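Local coordinates for protein endo-1,4-beta-mannanase (Eisenia fetida, PDB 5Y6T) that probably hydrolyses internal beta-1,4-mannosidic bonds in mannans, as an endo-acting mannanase of glycoside hydrolase family 5, at residues M27-Q32 and E52-R57; S65-V70 and Q264-A269; L112-L117 and I260-M265; W326-G331 and D336-Q341. One frame throughout, in Å; residues are numbered along the deposited sequence.

Interaction 1: residues M27-Q32 and E52-R57; sequences MNIAWQ and EDYIVR
The contact lies in the beta-alpha-beta unit formed by strand 20-28, helix 42-60 and strand 65-72, where the chain leaving the first strand packs on the helix that follows it. Tyr54 of the helix points its ring at residues 27-32 and meets two side chains there. Ile29 lies over one face of the ring. Its CG2 comes to 3.7 Å from Tyr54 CD2 and sits 4.1 Å from the ring centroid, 26° off the ring normal, which makes a CH-pi contact. The first torsion of Ile29 sets CG2 anti to the backbone N (CG1 is at chi1 -54°), and this carries the methyl over the ring. The other branch ends in CD1, 4.0 Å from Tyr54 CB. Gln32 comes to the ring edge instead. Tyr54 OH donates a hydrogen bond of 3.0 Å to Gln32 OE1, nearly along the C=O axis at 168°. The Gln32 chain is bent at its second torsion, and its amide is tilted well away from the ring plane. With alanine in place of Tyr54, Gln32 OE1 would probably lose this donor and the Ile29 methyl its ring face. Within the helix, Arg57 NE forms a salt bridge with Asp53 OD2, and Arg57 also makes a cation-pi pair with Phe338. The arrangement is that of a beta-alpha-beta crossover in a beta/alpha barrel, with the helix laid against the outside of its strand.

Interaction 2: residues S65-V70 and Q264-A269; sequences SLRIWV and QMHTYA
Gln264 OE1 accepts a hydrogen bond of 2.7 Å from His266 NE2, with an angle of 162° at the hydrogen. The oxygen lies in the imidazole plane, while the donor is tilted 33° from the carbonyl plane. The same oxygen stands over one face of the Arg67 guanidinium, 3.2 Å from Arg67 NE. That approach is too poorly angled for a hydrogen bond. His266 NE2 lies over the same face, and the imidazole edge meets the guanidinium, with Arg67 NH2 3.5 Å from His266 CE1. Arg67 reaches this point with CG anti to the backbone N (chi1 -179°) and the chain extended as far as NE. Trp69 NE1 lies over the opposite guanidinium face. NH1 bonds Asn28 and Glu297, NH2 bonds Glu163 and Asn166, and the two carboxylates probably help to balance the Arg67 charge. This polar cluster, with a bound Tris molecule about 5 Å from the His266 side chain, is consistent with the active-site region of a family 5 glycosidase. Strands 65-72 and 262-266 are not sheet neighbours, so these side chains meet across the barrel interior. Strand 112-119 flanks the first, strand 293-297 the second, and helix 95-108 packs behind residues 66-70.

Interaction 3: residues L112-L117 and I260-M265; sequences LVFIVL and IDFYQM
Strands 112-119 and 262-266 face each other without pairing, and their closest CA atoms, those of Phe114 and Gln264, are 11.9 Å apart. Side chains alone bridge this distance. Phe114 and Phe262 both point inward and carry the contact, meeting across the interior of the beta/alpha barrel. Phe114 CE2 meets Phe262 CZ at 3.7 Å. The neighbouring Phe262 CE2 is 3.9 Å from the same Phe114 CE2, and Phe114 CD2 lies 4.1 Å from Phe262 CZ. Phe114 CE2 arrives at the edge of the Phe262 ring, in its plane. The centroids are 5.9 Å apart and the planes are turned by 73°. The torsions differ. Phe262 CG stands between the backbone N and the carbonyl carbon (chi1 66°), whereas Phe114 CG is anti to its carbonyl carbon (chi1 -63°). Together they bring Phe114 CE2 to the outer edge of Phe262. Trp324 meets the Phe114 ring from another strand, and Leu8 touches it from a loop. Phe262 also rests on Ile223 of strand 223-228. Both phenylalanines are buried, and no hydrogen bond passes between the two strand segments. The contact is therefore wholly apolar: it rests on van der Waals packing between the two rings, with a small shared surface of 66 Å², and fixes no polar group.

Interaction 4: residues W326-G331 and D336-Q341; sequences WQANGG and DSFATQ
Gln341 reaches from helix 338-348 to the turn at 327-330. From CB its chain runs extended beyond CG, with CG anti to the carbonyl carbon (chi1 -66°). This brings CD to 3.7 Å from Gln327 N. At the tip, OE1 packs 3.3 Å from Trp326 C and takes its hydrogen bond from Ser325 OG. NE2 donates to two carbonyls, Gln327 O at 2.9 Å and Ser337 O at 3.0 Å. Both oxygens lie near the amide plane of Gln341, yet the donor stands above each carbonyl plane, 79° out of it at Gln327. Gly330 N reaches Gln327 O from the opposite face and closes a type I turn. A leucine in place of Gln341 would probably leave Gln327 O and Ser337 O without this shared donor and loosen the hold between turn and helix. Asp336 N bonds Trp326 O at 3.0 Å, in the carbonyl plane. Phe338 brings its ring edge to Ala328 O, with CD2 3.6 Å away. Ser337 OG caps the helix by accepting from Thr340 N. This is a strand-to-helix connection at one end of the barrel, built from a beta turn, an Asx turn at Asn329 and a serine N-cap.

In the fold
Interactions 2 and 3 lie in the barrel core, with centres 8 Å apart, and both use strand 262-266. They differ in chemistry: interaction 2 is polar and charged, interaction 3 purely aromatic. Interactions 1 and 4 lie further out, about 15 and 17 Å from the chain centre, and join strand ends or loops to helices. Interaction 1 is only partly buried and mixes one hydrogen bond with apolar contact. Interaction 4 is buried and rests largely on backbone carbonyls. These two touch through Asn28 O and Ala328 N, 2.8 Å apart. The backbone pair Ile29 N and Arg67 O, also 2.8 Å apart, ties interaction 1 to interaction 2.

Interaction 1: residues M27-Q32 and E52-R57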
# COMPACT_ATOMS: atom_id res chain seq x y z
N MET A 27 2.66 9.56 -6.09
CA MET A 27 3.83 9.33 -5.22
C MET A 27 3.43 8.73 -3.92
O MET A 27 2.36 9.05 -3.37
CB MET A 27 4.55 10.68 -4.93
CG MET A 27 4.98 11.43 -6.17
SD MET A 27 6.01 12.85 -5.64
CE MET A 27 5.99 13.87 -7.11
N ASN A 28 4.33 7.90 -3.39
CA ASN A 28 4.31 7.64 -2.00
C ASN A 28 4.69 8.94 -1.30
O ASN A 28 5.66 9.58 -1.74
CB ASN A 28 5.34 6.59 -1.63
CG ASN A 28 4.97 5.21 -2.06
OD1 ASN A 28 4.39 4.47 -1.29
ND2 ASN A 28 5.39 4.83 -3.27
N ILE A 29 3.97 9.29 -0.25
CA ILE A 29 4.38 10.51 0.56
C ILE A 29 5.78 10.26 1.17
O ILE A 29 6.64 11.12 0.97
CB ILE A 29 3.32 11.04 1.52
CG1 ILE A 29 2.04 11.32 0.73
CG2 ILE A 29 3.78 12.29 2.23
CD1 ILE A 29 2.22 12.16 -0.49
N ALA A 30 6.06 9.15 1.84
CA ALA A 30 5.08 8.25 2.49
C ALA A 30 4.65 8.75 3.89
O ALA A 30 3.71 8.23 4.50
CB ALA A 30 5.62 6.86 2.59
N TRP A 31 5.30 9.79 4.35
CA TRP A 31 5.03 10.45 5.61
C TRP A 31 5.61 11.85 5.58
O TRP A 31 6.34 12.19 4.70
CB TRP A 31 5.64 9.75 6.81
CG TRP A 31 7.16 9.57 6.70
CD1 TRP A 31 8.13 10.49 7.00
CD2 TRP A 31 7.82 8.44 6.17
NE1 TRP A 31 9.37 9.95 6.73
CE2 TRP A 31 9.21 8.70 6.20
CE3 TRP A 31 7.38 7.22 5.63
CZ2 TRP A 31 10.18 7.74 5.80
CZ3 TRP A 31 8.34 6.28 5.22
CH2 TRP A 31 9.71 6.55 5.26
N GLN A 32 5.21 12.65 6.56
CA GLN A 32 5.91 13.93 6.88
C GLN A 32 6.69 13.71 8.16
O GLN A 32 7.94 13.78 8.16
CB GLN A 32 4.90 15.06 7.01
CG GLN A 32 5.48 16.44 7.40
CD GLN A 32 6.43 17.01 6.37
OE1 GLN A 32 6.46 16.61 5.21
NE2 GLN A 32 7.25 17.94 6.81
N GLU A 52 -1.16 18.55 3.25
CA GLU A 52 -2.06 19.10 2.24
C GLU A 52 -1.32 19.71 1.06
O GLU A 52 -1.80 19.61 -0.05
CB GLU A 52 -3.04 20.10 2.88
CG GLU A 52 -3.92 19.41 3.92
CD GLU A 52 -4.87 20.33 4.73
OE1 GLU A 52 -4.94 21.55 4.44
OE2 GLU A 52 -5.59 19.82 5.62
N ASP A 53 -0.16 20.33 1.31
CA ASP A 53 0.69 20.84 0.29
C ASP A 53 1.15 19.67 -0.61
O ASP A 53 1.23 19.85 -1.83
CB ASP A 53 1.86 21.59 0.92
CG ASP A 53 2.76 22.27 -0.07
OD1 ASP A 53 2.29 23.14 -0.81
OD2 ASP A 53 3.93 21.89 -0.14
N TYR A 54 1.40 18.48 -0.06
CA TYR A 54 1.80 17.39 -0.97
C TYR A 54 0.69 17.07 -1.93
O TYR A 54 0.93 16.76 -3.10
CB TYR A 54 2.13 16.14 -0.18
CG TYR A 54 3.46 16.15 0.46
CD1 TYR A 54 4.61 16.21 -0.29
CD2 TYR A 54 3.57 15.99 1.83
CE1 TYR A 54 5.86 16.18 0.35
CE2 TYR A 54 4.79 15.94 2.45
CZ TYR A 54 5.92 16.03 1.71
OH TYR A 54 7.09 15.95 2.38
N ILE A 55 -0.55 17.10 -1.45
CA ILE A 55 -1.71 16.79 -2.33
C ILE A 55 -1.78 17.76 -3.47
O ILE A 55 -1.91 17.42 -4.66
CB ILE A 55 -3.01 16.90 -1.56
CG1 ILE A 55 -3.20 15.77 -0.54
CG2 ILE A 55 -4.19 16.82 -2.50
CD1 ILE A 55 -4.36 15.99 0.38
N VAL A 56 -1.71 19.04 -3.10
CA VAL A 56 -1.72 20.08 -4.13
C VAL A 56 -0.58 19.99 -5.19
O VAL A 56 -0.86 20.07 -6.42
CB VAL A 56 -1.77 21.51 -3.48
CG1 VAL A 56 -1.80 22.57 -4.59
CG2 VAL A 56 -3.06 21.67 -2.62
N ARG A 57 0.64 19.79 -4.71
CA ARG A 57 1.83 19.74 -5.54
C ARG A 57 1.82 18.51 -6.43
O ARG A 57 2.15 18.60 -7.60
CB ARG A 57 3.06 19.81 -4.69
CG ARG A 57 3.17 21.20 -4.03
CD ARG A 57 4.57 21.54 -3.61
NE ARG A 57 5.07 20.75 -2.50
CZ ARG A 57 6.18 20.04 -2.51
NH1 ARG A 57 6.92 19.95 -3.59
NH2 ARG A 57 6.56 19.40 -1.41

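Interaction 2: residues S65-V70 and Q264-A269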
# COMPACT_ATOMS: atom_id res chain seq x y z
N SER A 65 -2.96 10.49 -7.47
CA SER A 65 -3.02 9.61 -6.34
C SER A 65 -1.80 9.72 -5.50
O SER A 65 -0.76 10.26 -5.90
CB SER A 65 -3.26 8.17 -6.83
OG SER A 65 -2.24 7.80 -7.76
N LEU A 66 -1.90 9.12 -4.31
CA LEU A 66 -0.83 9.08 -3.36
C LEU A 66 -0.98 7.92 -2.40
O LEU A 66 -2.08 7.48 -2.13
CB LEU A 66 -0.67 10.44 -2.61
CG LEU A 66 -1.73 10.86 -1.61
CD1 LEU A 66 -1.59 10.21 -0.23
CD2 LEU A 66 -1.79 12.34 -1.55
N ARG A 67 0.14 7.49 -1.84
CA ARG A 67 0.17 6.46 -0.81
C ARG A 67 0.80 7.02 0.44
O ARG A 67 1.87 7.60 0.40
CB ARG A 67 0.97 5.24 -1.31
CG ARG A 67 1.07 4.05 -0.35
CD ARG A 67 1.58 2.85 -1.17
NE ARG A 67 1.83 1.65 -0.38
CZ ARG A 67 3.03 1.25 0.03
NH1 ARG A 67 4.13 2.02 -0.09
NH2 ARG A 67 3.12 0.07 0.66
N ILE A 68 0.13 6.86 1.57
CA ILE A 68 0.56 7.46 2.82
C ILE A 68 0.42 6.46 3.97
O ILE A 68 -0.50 5.60 4.01
CB ILE A 68 -0.26 8.74 3.14
CG1 ILE A 68 0.38 9.47 4.33
CG2 ILE A 68 -1.76 8.46 3.35
CD1 ILE A 68 0.03 10.95 4.38
N TRP A 69 1.33 6.55 4.91
CA TRP A 69 1.43 5.56 5.99
C TRP A 69 0.99 6.14 7.31
O TRP A 69 1.26 7.33 7.58
CB TRP A 69 2.85 5.09 6.13
CG TRP A 69 3.50 4.39 4.98
CD1 TRP A 69 3.01 4.21 3.71
CD2 TRP A 69 4.77 3.75 5.00
NE1 TRP A 69 3.95 3.54 2.92
CE2 TRP A 69 5.03 3.25 3.70
CE3 TRP A 69 5.76 3.59 5.98
CZ2 TRP A 69 6.22 2.57 3.38
CZ3 TRP A 69 6.91 2.90 5.65
CH2 TRP A 69 7.14 2.41 4.37
N VAL A 70 0.43 5.29 8.15
CA VAL A 70 -0.16 5.77 9.42
C VAL A 70 0.53 5.17 10.63
O VAL A 70 1.39 5.87 11.20
CB VAL A 70 -1.69 5.55 9.47
CG1 VAL A 70 -2.31 6.11 10.75
CG2 VAL A 70 -2.39 6.12 8.22
N GLN A 264 0.25 -5.45 -5.65
CA GLN A 264 1.11 -4.28 -5.63
C GLN A 264 2.55 -4.75 -5.41
O GLN A 264 2.85 -5.29 -4.36
CB GLN A 264 0.66 -3.33 -4.51
CG GLN A 264 1.58 -2.15 -4.33
CD GLN A 264 1.33 -1.27 -3.13
OE1 GLN A 264 2.26 -0.57 -2.67
NE2 GLN A 264 0.17 -1.35 -2.57
N MET A 265 3.40 -4.59 -6.40
CA MET A 265 4.77 -4.97 -6.31
C MET A 265 5.63 -3.76 -6.28
O MET A 265 5.50 -2.88 -7.11
CB MET A 265 5.14 -5.75 -7.59
CG MET A 265 4.38 -7.06 -7.68
SD MET A 265 4.87 -7.82 -9.20
CE MET A 265 4.11 -9.42 -9.11
N HIS A 266 6.51 -3.68 -5.31
CA HIS A 266 7.57 -2.66 -5.28
C HIS A 266 8.81 -3.19 -6.00
O HIS A 266 8.97 -4.42 -6.16
CB HIS A 266 7.96 -2.40 -3.84
CG HIS A 266 6.80 -1.93 -3.02
ND1 HIS A 266 6.84 -1.83 -1.64
CD2 HIS A 266 5.53 -1.62 -3.39
CE1 HIS A 266 5.67 -1.41 -1.22
NE2 HIS A 266 4.86 -1.28 -2.25
N THR A 267 9.64 -2.29 -6.53
CA THR A 267 10.81 -2.84 -7.18
C THR A 267 11.94 -1.84 -7.11
O THR A 267 11.77 -0.65 -7.45
CB THR A 267 10.55 -3.31 -8.64
OG1 THR A 267 11.75 -4.00 -9.17
CG2 THR A 267 10.17 -2.09 -9.56
N TYR A 268 13.07 -2.35 -6.66
CA TYR A 268 14.31 -1.59 -6.64
C TYR A 268 15.45 -2.45 -7.11
O TYR A 268 15.43 -3.69 -6.96
CB TYR A 268 14.63 -1.19 -5.22
CG TYR A 268 13.58 -0.24 -4.64
CD1 TYR A 268 13.65 1.15 -4.88
CD2 TYR A 268 12.53 -0.71 -3.85
CE1 TYR A 268 12.79 2.01 -4.25
CE2 TYR A 268 11.61 0.15 -3.27
CZ TYR A 268 11.71 1.52 -3.50
OH TYR A 268 10.84 2.39 -2.88
N ALA A 269 16.47 -1.76 -7.65
CA ALA A 269 17.65 -2.47 -8.11
C ALA A 269 18.54 -2.83 -6.93
O ALA A 269 18.51 -2.21 -5.86
CB ALA A 269 18.40 -1.64 -9.16

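Interaction 3: residues L112-L117 and I260-M265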
# COMPACT_ATOMS: atom_id res chain seq x y z
N LEU A 112 -6.76 10.60 -5.38
CA LEU A 112 -7.12 9.40 -4.66
C LEU A 112 -6.03 9.01 -3.66
O LEU A 112 -4.84 8.93 -3.98
CB LEU A 112 -7.33 8.27 -5.66
CG LEU A 112 -8.69 8.39 -6.40
CD1 LEU A 112 -8.75 7.52 -7.66
CD2 LEU A 112 -9.86 8.09 -5.47
N VAL A 113 -6.45 8.70 -2.45
CA VAL A 113 -5.56 8.42 -1.32
C VAL A 113 -5.60 6.94 -0.96
O VAL A 113 -6.67 6.37 -0.79
CB VAL A 113 -6.01 9.24 -0.10
CG1 VAL A 113 -5.21 8.93 1.14
CG2 VAL A 113 -5.80 10.75 -0.41
N PHE A 114 -4.41 6.36 -0.81
CA PHE A 114 -4.24 4.99 -0.37
C PHE A 114 -3.54 5.00 0.96
O PHE A 114 -2.44 5.53 1.08
CB PHE A 114 -3.53 4.16 -1.44
CG PHE A 114 -4.33 4.06 -2.73
CD1 PHE A 114 -4.40 5.13 -3.64
CD2 PHE A 114 -5.12 2.96 -2.98
CE1 PHE A 114 -5.19 5.06 -4.81
CE2 PHE A 114 -5.89 2.89 -4.14
CZ PHE A 114 -5.96 3.96 -5.02
N ILE A 115 -4.18 4.39 1.93
CA ILE A 115 -3.79 4.49 3.37
C ILE A 115 -3.23 3.18 3.87
O ILE A 115 -3.92 2.18 3.85
CB ILE A 115 -4.96 4.91 4.28
CG1 ILE A 115 -5.66 6.18 3.73
CG2 ILE A 115 -4.50 5.14 5.70
CD1 ILE A 115 -6.97 6.52 4.42
N VAL A 116 -1.97 3.23 4.31
CA VAL A 116 -1.24 2.09 4.79
C VAL A 116 -1.21 2.05 6.31
O VAL A 116 -0.61 2.91 6.92
CB VAL A 116 0.20 2.04 4.22
CG1 VAL A 116 0.82 0.74 4.62
CG2 VAL A 116 0.23 2.16 2.69
N LEU A 117 -1.75 1.00 6.91
CA LEU A 117 -1.80 0.92 8.38
C LEU A 117 -0.46 0.65 9.06
O LEU A 117 -0.01 1.46 9.88
CB LEU A 117 -2.79 -0.14 8.80
CG LEU A 117 -4.25 0.03 8.37
CD1 LEU A 117 -5.15 -1.14 8.82
CD2 LEU A 117 -4.87 1.28 8.96
N ILE A 260 -7.82 -9.23 -1.03
CA ILE A 260 -7.43 -7.92 -1.55
C ILE A 260 -7.97 -7.73 -2.98
O ILE A 260 -8.49 -8.71 -3.55
CB ILE A 260 -5.94 -7.69 -1.45
CG1 ILE A 260 -5.16 -8.55 -2.41
CG2 ILE A 260 -5.55 -7.81 -0.04
CD1 ILE A 260 -3.68 -8.24 -2.49
N ASP A 261 -7.92 -6.52 -3.50
CA ASP A 261 -8.51 -6.21 -4.76
C ASP A 261 -7.52 -5.98 -5.86
O ASP A 261 -7.88 -6.25 -7.02
CB ASP A 261 -9.38 -4.97 -4.64
CG ASP A 261 -10.52 -5.20 -3.69
OD1 ASP A 261 -11.52 -5.89 -4.11
OD2 ASP A 261 -10.39 -4.82 -2.50
N PHE A 262 -6.35 -5.40 -5.52
CA PHE A 262 -5.23 -5.33 -6.47
C PHE A 262 -3.90 -5.66 -5.80
O PHE A 262 -3.65 -5.34 -4.63
CB PHE A 262 -5.19 -4.07 -7.32
CG PHE A 262 -4.95 -2.76 -6.59
CD1 PHE A 262 -3.66 -2.32 -6.32
CD2 PHE A 262 -5.99 -1.95 -6.22
CE1 PHE A 262 -3.42 -1.09 -5.76
CE2 PHE A 262 -5.76 -0.72 -5.61
CZ PHE A 262 -4.47 -0.31 -5.36
N TYR A 263 -3.13 -6.42 -6.54
CA TYR A 263 -1.73 -6.75 -6.18
C TYR A 263 -0.88 -5.44 -6.33
O TYR A 263 -1.28 -4.45 -6.99
CB TYR A 263 -1.18 -7.86 -7.04
CG TYR A 263 -1.92 -9.15 -6.85
CD1 TYR A 263 -1.91 -9.82 -5.62
CD2 TYR A 263 -2.63 -9.72 -7.86
CE1 TYR A 263 -2.59 -10.99 -5.44
CE2 TYR A 263 -3.34 -10.92 -7.68
CZ TYR A 263 -3.32 -11.55 -6.43
OH TYR A 263 -3.94 -12.74 -6.16
N GLN A 264 0.25 -5.45 -5.65
CA GLN A 264 1.11 -4.28 -5.63
C GLN A 264 2.55 -4.75 -5.41
O GLN A 264 2.85 -5.29 -4.36
CB GLN A 264 0.66 -3.33 -4.51
CG GLN A 264 1.58 -2.15 -4.33
CD GLN A 264 1.33 -1.27 -3.13
OE1 GLN A 264 2.26 -0.57 -2.67
NE2 GLN A 264 0.17 -1.35 -2.57
N MET A 265 3.40 -4.59 -6.40
CA MET A 265 4.77 -4.97 -6.31
C MET A 265 5.63 -3.76 -6.28
O MET A 265 5.50 -2.88 -7.11
CB MET A 265 5.14 -5.75 -7.59
CG MET A 265 4.38 -7.06 -7.68
SD MET A 265 4.87 -7.82 -9.20
CE MET A 265 4.11 -9.42 -9.11

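Interaction 4: residues W326-G331 and D336-Q341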
# COMPACT_ATOMS: atom_id res chain seq x y z
N TRP A 326 8.94 6.66 -5.12
CA TRP A 326 9.44 6.72 -3.78
C TRP A 326 10.44 7.94 -3.66
O TRP A 326 11.47 7.94 -4.34
CB TRP A 326 10.17 5.42 -3.39
CG TRP A 326 10.53 5.42 -1.95
CD1 TRP A 326 11.75 5.74 -1.39
CD2 TRP A 326 9.64 5.17 -0.86
NE1 TRP A 326 11.66 5.73 0.00
CE2 TRP A 326 10.39 5.33 0.35
CE3 TRP A 326 8.29 4.78 -0.77
CZ2 TRP A 326 9.80 5.18 1.62
CZ3 TRP A 326 7.74 4.60 0.49
CH2 TRP A 326 8.51 4.80 1.66
N GLN A 327 10.20 8.87 -2.76
CA GLN A 327 8.96 9.23 -2.08
C GLN A 327 8.96 10.78 -2.05
O GLN A 327 10.01 11.45 -2.17
CB GLN A 327 8.83 8.73 -0.65
CG GLN A 327 10.01 9.08 0.24
CD GLN A 327 9.86 8.57 1.69
OE1 GLN A 327 8.73 8.45 2.24
NE2 GLN A 327 10.99 8.34 2.36
N ALA A 328 7.75 11.37 -1.91
CA ALA A 328 7.51 12.84 -2.04
C ALA A 328 8.36 13.64 -1.07
O ALA A 328 8.79 14.73 -1.44
CB ALA A 328 6.06 13.19 -1.87
N ASN A 329 8.67 13.07 0.08
CA ASN A 329 9.40 13.83 1.09
C ASN A 329 10.90 13.85 0.78
O ASN A 329 11.66 14.58 1.43
CB ASN A 329 9.11 13.38 2.56
CG ASN A 329 9.60 12.00 2.90
OD1 ASN A 329 10.67 11.56 2.43
ND2 ASN A 329 8.85 11.29 3.73
N GLY A 330 11.32 13.03 -0.14
CA GLY A 330 12.68 13.08 -0.69
C GLY A 330 13.71 12.38 0.13
O GLY A 330 14.91 12.37 -0.22
N GLY A 331 13.28 11.72 1.20
CA GLY A 331 14.17 11.31 2.29
C GLY A 331 14.55 9.88 2.25
O GLY A 331 13.77 8.94 1.97
N ASP A 336 14.02 9.45 -4.53
CA ASP A 336 14.22 10.57 -5.41
C ASP A 336 13.80 11.89 -4.81
O ASP A 336 12.99 11.94 -3.87
CB ASP A 336 13.41 10.32 -6.70
CG ASP A 336 13.95 9.22 -7.53
OD1 ASP A 336 15.17 8.82 -7.39
OD2 ASP A 336 13.16 8.71 -8.38
N SER A 337 14.27 12.98 -5.36
CA SER A 337 13.69 14.26 -5.06
C SER A 337 12.23 14.35 -5.57
O SER A 337 11.86 13.65 -6.53
CB SER A 337 14.53 15.40 -5.69
OG SER A 337 14.36 15.39 -7.09
N PHE A 338 11.44 15.23 -4.96
CA PHE A 338 10.09 15.52 -5.46
C PHE A 338 10.19 15.93 -6.95
O PHE A 338 9.40 15.49 -7.81
CB PHE A 338 9.42 16.60 -4.64
CG PHE A 338 8.01 16.78 -4.98
CD1 PHE A 338 7.64 17.58 -6.08
CD2 PHE A 338 7.02 16.16 -4.26
CE1 PHE A 338 6.27 17.74 -6.41
CE2 PHE A 338 5.68 16.33 -4.59
CZ PHE A 338 5.31 17.09 -5.68
N ALA A 339 11.16 16.82 -7.26
CA ALA A 339 11.29 17.36 -8.63
C ALA A 339 11.51 16.24 -9.67
O ALA A 339 10.96 16.25 -10.76
CB ALA A 339 12.43 18.36 -8.72
N THR A 340 12.31 15.26 -9.29
CA THR A 340 12.53 14.14 -10.19
C THR A 340 11.22 13.36 -10.39
O THR A 340 10.82 13.04 -11.53
CB THR A 340 13.69 13.25 -9.67
OG1 THR A 340 14.92 13.96 -9.82
CG2 THR A 340 13.80 11.91 -10.42
N GLN A 341 10.57 13.02 -9.30
CA GLN A 341 9.31 12.27 -9.39
C GLN A 341 8.26 13.04 -10.19
O GLN A 341 7.50 12.42 -10.97
CB GLN A 341 8.79 11.94 -8.00
CG GLN A 341 9.73 10.96 -7.30
CD GLN A 341 9.49 10.85 -5.80
OE1 GLN A 341 8.62 10.13 -5.38
NE2 GLN A 341 10.18 11.65 -5.04